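Local structure of ATP-dependent Clp protease adapter protein ClpS 2 (Agrobacterium tumefaciens, 4YJM) at residues 25-30 and 66-71. The protein probably modulates the substrate specificity of ATP-dependent protein degradation by ClpAP, as an N-degron adaptor that binds the N-terminal domain of the chaperone ClpA. Numbering follows the deposited sequence.
Sequences KVMLLN and SAVVVV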
loop_
_atom_site.group_PDB
_atom_site.type_symbol
_atom_site.label_atom_id
_atom_site.label_comp_id
_atom_site.label_asym_id
_atom_site.label_seq_id
_atom_site.Cartn_x
_atom_site.Cartn_y
_atom_site.Cartn_z
ATOM N N LYS A 25 4.061 5.784 7.568
ATOM C CA LYS A 25 3.663 5.702 6.164
ATOM C C LYS A 25 3.338 4.260 5.826
ATOM O O LYS A 25 4.057 3.352 6.237
ATOM C CB LYS A 25 4.792 6.191 5.262
ATOM C CG LYS A 25 5.242 7.603 5.530
ATOM C CD LYS A 25 6.351 8.060 4.587
ATOM C CE LYS A 25 7.629 7.374 4.899
ATOM N NZ LYS A 25 8.805 8.004 4.227
ATOM N N VAL A 26 2.262 4.043 5.095
ATOM C CA VAL A 26 2.070 2.767 4.413
ATOM C C VAL A 26 2.552 2.934 2.970
ATOM O O VAL A 26 2.074 3.823 2.267
ATOM C CB VAL A 26 0.581 2.326 4.443
ATOM C CG1 VAL A 26 0.400 1.013 3.694
ATOM C CG2 VAL A 26 0.104 2.216 5.878
ATOM N N MET A 27 3.479 2.081 2.556
ATOM C CA MET A 27 4.130 2.133 1.243
ATOM C C MET A 27 3.658 0.970 0.407
ATOM O O MET A 27 3.671 -0.145 0.869
ATOM C CB MET A 27 5.676 2.036 1.346
ATOM C CG MET A 27 6.346 2.992 2.342
ATOM S SD MET A 27 6.037 4.670 1.866
ATOM C CE MET A 27 7.146 4.843 0.442
ATOM N N LEU A 28 3.277 1.236 -0.828
ATOM C CA LEU A 28 3.179 0.212 -1.870
ATOM C C LEU A 28 4.520 0.028 -2.583
ATOM O O LEU A 28 5.123 1.014 -3.057
ATOM C CB LEU A 28 2.102 0.621 -2.884
ATOM C CG LEU A 28 2.102 -0.211 -4.173
ATOM C CD1 LEU A 28 1.579 -1.625 -3.889
ATOM C CD2 LEU A 28 1.301 0.478 -5.258
ATOM N N LEU A 29 4.970 -1.224 -2.732
ATOM C CA LEU A 29 6.210 -1.530 -3.455
ATOM C C LEU A 29 5.942 -1.950 -4.892
ATOM O O LEU A 29 4.951 -2.608 -5.175
ATOM C CB LEU A 29 7.014 -2.651 -2.776
ATOM C CG LEU A 29 7.346 -2.499 -1.291
ATOM C CD1 LEU A 29 8.327 -3.619 -0.894
ATOM C CD2 LEU A 29 7.960 -1.138 -0.991
ATOM N N ASN A 30 6.831 -1.569 -5.789
ATOM C CA ASN A 30 6.733 -1.992 -7.176
ATOM C C ASN A 30 6.998 -3.474 -7.303
ATOM O O ASN A 30 7.777 -4.026 -6.531
ATOM C CB ASN A 30 7.719 -1.215 -8.048
ATOM C CG ASN A 30 7.659 -1.623 -9.521
ATOM O OD1 ASN A 30 6.638 -1.449 -10.186
ATOM N ND2 ASN A 30 8.770 -2.149 -10.037
ATOM N N SER A 66 8.795 2.501 -4.749
ATOM C CA SER A 66 7.688 2.490 -3.789
ATOM C C SER A 66 6.869 3.782 -3.853
ATOM O O SER A 66 7.340 4.755 -4.417
ATOM C CB SER A 66 8.228 2.324 -2.380
ATOM O OG SER A 66 9.104 3.400 -2.086
ATOM N N ALA A 67 5.684 3.792 -3.231
ATOM C CA ALA A 67 4.806 4.974 -3.184
ATOM C C ALA A 67 4.004 5.013 -1.889
ATOM O O ALA A 67 3.553 3.969 -1.425
ATOM C CB ALA A 67 3.851 4.977 -4.356
ATOM N N VAL A 68 3.849 6.210 -1.300
ATOM C CA VAL A 68 3.068 6.351 -0.073
ATOM C C VAL A 68 1.601 6.244 -0.379
ATOM O O VAL A 68 1.103 6.924 -1.274
ATOM C CB VAL A 68 3.331 7.709 0.636
ATOM C CG1 VAL A 68 2.519 7.799 1.946
ATOM C CG2 VAL A 68 4.823 7.862 0.946
ATOM N N VAL A 69 0.906 5.445 0.414
ATOM C CA VAL A 69 -0.545 5.237 0.283
ATOM C C VAL A 69 -1.324 6.091 1.273
ATOM O O VAL A 69 -2.245 6.815 0.901
ATOM C CB VAL A 69 -0.894 3.752 0.490
ATOM C CG1 VAL A 69 -2.406 3.502 0.345
ATOM C CG2 VAL A 69 -0.165 2.942 -0.537
ATOM N N VAL A 70 -0.880 6.051 2.522
ATOM C CA VAL A 70 -1.515 6.744 3.627
ATOM C C VAL A 70 -0.460 6.909 4.737
ATOM O O VAL A 70 0.519 6.163 4.755
ATOM C CB VAL A 70 -2.755 5.976 4.122
ATOM C CG1 VAL A 70 -2.355 4.628 4.739
ATOM C CG2 VAL A 70 -3.572 6.801 5.092
ATOM N N VAL A 71 -0.662 7.870 5.636
ATOM C CA VAL A 71 0.210 8.016 6.816
ATOM C C VAL A 71 -0.729 8.080 8.033
ATOM O O VAL A 71 -1.628 8.925 8.118
ATOM C CB VAL A 71 1.074 9.264 6.757
ATOM C CG1 VAL A 71 2.128 9.247 7.897
ATOM C CG2 VAL A 71 1.731 9.460 5.368
#
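Val-26 and Leu-28 each use both backbone N and O to pair strand 25-29 with the antiparallel strand 66-71. Leu-28 exchanges hydrogen bonds with Ala-67, the one from Leu-28 N to Ala-67 O spanning 2.8 Å. Val-26 instead divides its bonds between two neighbours: Val-69 N donates to Val-26 O at 2.7 Å, and Val-26 N to Val-70 O at 2.8 Å. Two residues facing one, with Val-69 at phi/psi -99°/-48°, make a beta bulge in the edge strand.

Side-chain contacts follow on both faces. Val-26 and Val-70 run alongside each other, CG2 of Val-26 3.6 Å from CG1 of Val-70, and Val-69 CG2 reaches Leu-28 CB at 4.0 Å. Phe-47 of helix 36-47 covers the three valines, while Val-57 of helix 51-64 meets Leu-28 and Ala-67. On the other face the Met-27 chain turns back at its second torsion (-62°) and folds across the partner strand, bringing SD to 3.5 Å from Val-68 CG2 and CE to 3.5 Å from Ser-66 OG. Lys-25 lays its methylenes against Val-68 and Val-71 and sends NZ to a salt bridge with Glu-100 on strand 97-101.

The bulge thus shifts the side-chain alternation, turning Val-69 and Val-70 both to Phe-47 while the backbone pairing continues.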